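Local coordinates for protein thermoresistant glucokinase (Janibacter sp. HTCC2649, PDB 4EUN) that probably phosphorylates gluconate at the expense of ATP, as a P-loop carbohydrate kinase of the gluconokinase type, at residues Asp168-Leu176 with Ile184-Asp192. Residues are numbered along the deposited sequence; the frame is centred on the assembly and turned at random.
Sequences DESGIVLDL and IERALTWLD
Arg-186 reaches from helix 180-191 to the backbone of strand 171-175, where its NH2 donates to Val-173 O at 2.9 Å, with an N-H...O angle of 164°. The oxygen lies at the edge of the guanidinium, practically in its plane, and a weak bond from NE (3.4 Å to the same O) helps fix the group's rotation. Arginine suits this place because its long chain, extended from CG to NE, spans the gap and offers two N-H groups to a carbonyl on the outer edge of the sheet; the opposite edge of this strand pairs with strand 127-132. Leu-174 packs against the same chain, CD2 lying 3.8 Å from Arg-186 NE.

One turn along the helix, Trp-190 has CG anti to its backbone N (chi1 -180°), which lays the indole alongside the strand. Ile-172 CG2 sits over one face in a CH-pi contact, 3.4 Å from the centroid of the five-membered ring, while CG1 of Ile-172 lies by Trp-190 CE3 and CD1 by Trp-190 CB. Trp-190 CH2 comes within 3.4 Å of Gly-171 CA; nearby Ser-170 OG bonds to Asp-127. Small Ala-187 lets the helix lie close to the sheet, its CB beside Leu-174 CD1 and against Leu-129. Segments 171-175 and 184-191 run nearly antiparallel (170°, axes 9.5 Å apart): the chain's last beta-alpha unit, its helix packed on the edge strand of the parallel 2-3-1-4-5 sheet of a P-loop kinase fold.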
ATOM      1  N   ASP A 168     -10.974  14.964 -21.733  1.00 34.20           N
ATOM      2  CA  ASP A 168     -10.097  14.099 -22.522  1.00 31.42           C
ATOM      3  C   ASP A 168      -9.320  13.105 -21.652  1.00 32.09           C
ATOM      4  O   ASP A 168      -8.467  12.368 -22.153  1.00 36.24           O
ATOM      5  CB  ASP A 168      -9.140  14.924 -23.383  1.00 40.96           C
ATOM      6  CG  ASP A 168      -8.287  15.867 -22.566  1.00 41.90           C
ATOM      7  OD1 ASP A 168      -8.692  16.220 -21.436  1.00 40.45           O
ATOM      8  OD2 ASP A 168      -7.210  16.267 -23.060  1.00 56.43           O
ATOM      9  N   GLU A 169      -9.622  13.080 -20.360  1.00 29.00           N
ATOM     10  CA  GLU A 169      -8.994  12.119 -19.464  1.00 28.96           C
ATOM     11  C   GLU A 169      -9.907  10.925 -19.246  1.00 29.48           C
ATOM     12  O   GLU A 169     -11.113  10.999 -19.472  1.00 35.71           O
ATOM     13  CB  GLU A 169      -8.687  12.770 -18.116  1.00 28.33           C
ATOM     14  CG  GLU A 169      -7.835  14.013 -18.196  1.00 30.27           C
ATOM     15  CD  GLU A 169      -7.447  14.527 -16.832  1.00 26.78           C
ATOM     16  OE1 GLU A 169      -8.195  15.353 -16.265  1.00 26.00           O
ATOM     17  OE2 GLU A 169      -6.403  14.098 -16.308  1.00 26.38           O
ATOM     18  N   SER A 170      -9.329   9.821 -18.788  1.00 28.86           N
ATOM     19  CA  SER A 170     -10.127   8.643 -18.481  1.00 27.58           C
ATOM     20  C   SER A 170     -10.285   8.551 -16.979  1.00 29.45           C
ATOM     21  O   SER A 170      -9.321   8.301 -16.259  1.00 27.93           O
ATOM     22  CB  SER A 170      -9.452   7.380 -19.003  1.00 29.50           C
ATOM     23  OG  SER A 170     -10.131   6.223 -18.556  1.00 30.84           O
ATOM     24  N   GLY A 171     -11.498   8.774 -16.493  1.00 30.63           N
ATOM     25  CA  GLY A 171     -11.725   8.685 -15.066  1.00 28.00           C
ATOM     26  C   GLY A 171     -13.176   8.813 -14.674  1.00 27.82           C
ATOM     27  O   GLY A 171     -14.002   9.272 -15.470  1.00 29.21           O
ATOM     28  N   ILE A 172     -13.485   8.384 -13.452  1.00 26.25           N
ATOM     29  CA  ILE A 172     -14.798   8.636 -12.864  1.00 33.07           C
ATOM     30  C   ILE A 172     -14.665   9.155 -11.435  1.00 26.16           C
ATOM     31  O   ILE A 172     -13.655   8.925 -10.770  1.00 25.84           O
ATOM     32  CB  ILE A 172     -15.670   7.373 -12.830  1.00 29.87           C
ATOM     33  CG1 ILE A 172     -14.932   6.247 -12.114  1.00 32.73           C
ATOM     34  CG2 ILE A 172     -16.113   6.986 -14.238  1.00 38.60           C
ATOM     35  CD1 ILE A 172     -15.839   5.120 -11.656  1.00 40.68           C
ATOM     36  N   VAL A 173     -15.698   9.860 -10.979  1.00 26.68           N
ATOM     37  CA  VAL A 173     -15.761  10.349  -9.609  1.00 23.74           C
ATOM     38  C   VAL A 173     -16.459   9.338  -8.700  1.00 33.63           C
ATOM     39  O   VAL A 173     -17.479   8.753  -9.071  1.00 41.25           O
ATOM     40  CB  VAL A 173     -16.489  11.717  -9.542  1.00 29.71           C
ATOM     41  CG1 VAL A 173     -16.758  12.118  -8.100  1.00 36.38           C
ATOM     42  CG2 VAL A 173     -15.661  12.774 -10.220  1.00 33.00           C
ATOM     43  N   LEU A 174     -15.886   9.124  -7.521  1.00 30.94           N
ATOM     44  CA  LEU A 174     -16.483   8.266  -6.500  1.00 29.05           C
ATOM     45  C   LEU A 174     -16.793   9.135  -5.280  1.00 30.46           C
ATOM     46  O   LEU A 174     -15.875   9.669  -4.638  1.00 26.75           O
ATOM     47  CB  LEU A 174     -15.523   7.140  -6.106  1.00 32.99           C
ATOM     48  CG  LEU A 174     -14.996   6.179  -7.187  1.00 33.67           C
ATOM     49  CD1 LEU A 174     -13.947   5.215  -6.638  1.00 31.34           C
ATOM     50  CD2 LEU A 174     -16.140   5.418  -7.835  1.00 36.90           C
ATOM     51  N   ASP A 175     -18.077   9.289  -4.967  1.00 29.60           N
ATOM     52  CA  ASP A 175     -18.495  10.119  -3.840  1.00 25.48           C
ATOM     53  C   ASP A 175     -18.259   9.368  -2.537  1.00 26.49           C
ATOM     54  O   ASP A 175     -18.907   8.351  -2.285  1.00 27.97           O
ATOM     55  CB  ASP A 175     -19.977  10.496  -3.994  1.00 30.93           C
ATOM     56  CG  ASP A 175     -20.443  11.512  -2.971  1.00 32.06           C
ATOM     57  OD1 ASP A 175     -19.895  11.562  -1.847  1.00 28.47           O
ATOM     58  OD2 ASP A 175     -21.377  12.275  -3.298  1.00 35.07           O
ATOM     59  N   LEU A 176     -17.337   9.867  -1.713  1.00 25.22           N
ATOM     60  CA  LEU A 176     -16.898   9.146  -0.514  1.00 23.77           C
ATOM     61  C   LEU A 176     -17.964   9.077   0.576  1.00 29.43           C
ATOM     62  O   LEU A 176     -17.765   8.426   1.608  1.00 33.80           O
ATOM     63  CB  LEU A 176     -15.597   9.735   0.041  1.00 26.23           C
ATOM     64  CG  LEU A 176     -15.522  11.231   0.374  1.00 28.30           C
ATOM     65  CD1 LEU A 176     -16.196  11.569   1.699  1.00 30.53           C
ATOM     66  CD2 LEU A 176     -14.068  11.664   0.401  1.00 27.20           C
ATOM     67  N   ILE A 184     -16.552   0.468  -4.672  1.00 30.77           N
ATOM     68  CA  ILE A 184     -15.708  -0.567  -5.282  1.00 30.77           C
ATOM     69  C   ILE A 184     -16.430  -1.266  -6.441  1.00 32.77           C
ATOM     70  O   ILE A 184     -15.844  -1.484  -7.505  1.00 37.20           O
ATOM     71  CB  ILE A 184     -15.253  -1.597  -4.232  1.00 30.83           C
ATOM     72  CG1 ILE A 184     -14.234  -0.961  -3.282  1.00 32.86           C
ATOM     73  CG2 ILE A 184     -14.643  -2.819  -4.905  1.00 31.20           C
ATOM     74  CD1 ILE A 184     -14.091  -1.674  -1.953  1.00 32.84           C
ATOM     75  N   GLU A 185     -17.700  -1.603  -6.238  1.00 33.29           N
ATOM     76  CA  GLU A 185     -18.514  -2.201  -7.289  1.00 39.66           C
ATOM     77  C   GLU A 185     -18.660  -1.244  -8.460  1.00 36.28           C
ATOM     78  O   GLU A 185     -18.582  -1.653  -9.617  1.00 39.46           O
ATOM     79  CB  GLU A 185     -19.893  -2.584  -6.749  1.00 47.38           C
ATOM     80  CG  GLU A 185     -20.050  -4.059  -6.432  1.00 66.64           C
ATOM     81  CD  GLU A 185     -20.248  -4.914  -7.676  1.00 77.30           C
ATOM     82  OE1 GLU A 185     -21.415  -5.103  -8.086  1.00 82.94           O
ATOM     83  OE2 GLU A 185     -19.239  -5.399  -8.238  1.00 68.32           O
ATOM     84  N   ARG A 186     -18.866   0.031  -8.145  1.00 36.19           N
ATOM     85  CA  ARG A 186     -18.993   1.073  -9.158  1.00 32.81           C
ATOM     86  C   ARG A 186     -17.705   1.187  -9.977  1.00 30.99           C
ATOM     87  O   ARG A 186     -17.744   1.228 -11.209  1.00 34.45           O
ATOM     88  CB  ARG A 186     -19.328   2.407  -8.485  1.00 38.36           C
ATOM     89  CG  ARG A 186     -19.459   3.589  -9.423  1.00 48.56           C
ATOM     90  CD  ARG A 186     -20.002   4.808  -8.681  1.00 49.39           C
ATOM     91  NE  ARG A 186     -19.544   6.062  -9.275  1.00 53.91           N
ATOM     92  CZ  ARG A 186     -20.068   6.607 -10.368  1.00 56.93           C
ATOM     93  NH1 ARG A 186     -21.072   6.007 -10.995  1.00 59.45           N
ATOM     94  NH2 ARG A 186     -19.587   7.751 -10.839  1.00 50.86           N
ATOM     95  N   ALA A 187     -16.573   1.226  -9.281  1.00 28.09           N
ATOM     96  CA  ALA A 187     -15.256   1.264  -9.918  1.00 27.98           C
ATOM     97  C   ALA A 187     -15.012   0.050 -10.806  1.00 30.35           C
ATOM     98  O   ALA A 187     -14.540   0.189 -11.936  1.00 33.82           O
ATOM     99  CB  ALA A 187     -14.154   1.359  -8.861  1.00 26.51           C
ATOM    100  N   LEU A 188     -15.310  -1.137 -10.279  1.00 33.03           N
ATOM    101  CA  LEU A 188     -15.082  -2.387 -10.998  1.00 35.82           C
ATOM    102  C   LEU A 188     -15.920  -2.460 -12.272  1.00 34.56           C
ATOM    103  O   LEU A 188     -15.448  -2.928 -13.312  1.00 36.56           O
ATOM    104  CB  LEU A 188     -15.391  -3.589 -10.093  1.00 39.56           C
ATOM    105  CG  LEU A 188     -14.379  -3.899  -8.985  1.00 40.50           C
ATOM    106  CD1 LEU A 188     -14.899  -4.968  -8.034  1.00 42.47           C
ATOM    107  CD2 LEU A 188     -13.059  -4.329  -9.593  1.00 39.81           C
ATOM    108  N   THR A 189     -17.163  -1.992 -12.189  1.00 39.45           N
ATOM    109  CA  THR A 189     -18.048  -1.977 -13.349  1.00 43.98           C
ATOM    110  C   THR A 189     -17.477  -1.052 -14.415  1.00 37.00           C
ATOM    111  O   THR A 189     -17.432  -1.397 -15.596  1.00 39.99           O
ATOM    112  CB  THR A 189     -19.477  -1.518 -12.976  1.00 41.76           C
ATOM    113  OG1 THR A 189     -20.066  -2.459 -12.071  1.00 49.78           O
ATOM    114  CG2 THR A 189     -20.345  -1.427 -14.217  1.00 44.34           C
ATOM    115  N   TRP A 190     -17.030   0.125 -13.994  1.00 35.44           N
ATOM    116  CA  TRP A 190     -16.482   1.087 -14.932  1.00 35.42           C
ATOM    117  C   TRP A 190     -15.143   0.639 -15.540  1.00 31.97           C
ATOM    118  O   TRP A 190     -14.957   0.709 -16.756  1.00 37.04           O
ATOM    119  CB  TRP A 190     -16.340   2.460 -14.275  1.00 34.83           C
ATOM    120  CG  TRP A 190     -15.788   3.451 -15.222  1.00 33.42           C
ATOM    121  CD1 TRP A 190     -16.433   4.016 -16.284  1.00 36.60           C
ATOM    122  CD2 TRP A 190     -14.462   3.981 -15.223  1.00 28.73           C
ATOM    123  NE1 TRP A 190     -15.587   4.873 -16.943  1.00 37.31           N
ATOM    124  CE2 TRP A 190     -14.373   4.874 -16.310  1.00 31.75           C
ATOM    125  CE3 TRP A 190     -13.342   3.790 -14.411  1.00 27.19           C
ATOM    126  CZ2 TRP A 190     -13.201   5.576 -16.602  1.00 33.75           C
ATOM    127  CZ3 TRP A 190     -12.185   4.488 -14.698  1.00 30.80           C
ATOM    128  CH2 TRP A 190     -12.120   5.366 -15.787  1.00 34.64           C
ATOM    129  N   LEU A 191     -14.223   0.185 -14.692  1.00 30.50           N
ATOM    130  CA  LEU A 191     -12.892  -0.217 -15.142  1.00 28.99           C
ATOM    131  C   LEU A 191     -12.946  -1.375 -16.129  1.00 35.44           C
ATOM    132  O   LEU A 191     -12.138  -1.450 -17.056  1.00 36.17           O
ATOM    133  CB  LEU A 191     -12.022  -0.615 -13.944  1.00 31.27           C
ATOM    134  CG  LEU A 191     -11.534   0.519 -13.046  1.00 26.02           C
ATOM    135  CD1 LEU A 191     -10.931  -0.036 -11.773  1.00 31.26           C
ATOM    136  CD2 LEU A 191     -10.509   1.349 -13.795  1.00 27.55           C
ATOM    137  N   ASP A 192     -13.897  -2.280 -15.908  1.00 38.51           N
ATOM    138  CA  ASP A 192     -14.072  -3.471 -16.732  1.00 43.33           C
ATOM    139  C   ASP A 192     -12.746  -4.175 -17.010  1.00 40.98           C
ATOM    140  O   ASP A 192     -12.391  -4.434 -18.160  1.00 45.46           O
ATOM    141  CB  ASP A 192     -14.786  -3.129 -18.039  1.00 47.85           C
ATOM    142  CG  ASP A 192     -15.245  -4.363 -18.787  1.00 60.37           C
ATOM    143  OD1 ASP A 192     -15.432  -5.417 -18.142  1.00 64.05           O
ATOM    144  OD2 ASP A 192     -15.411  -4.280 -20.020  1.00 68.10           O
TER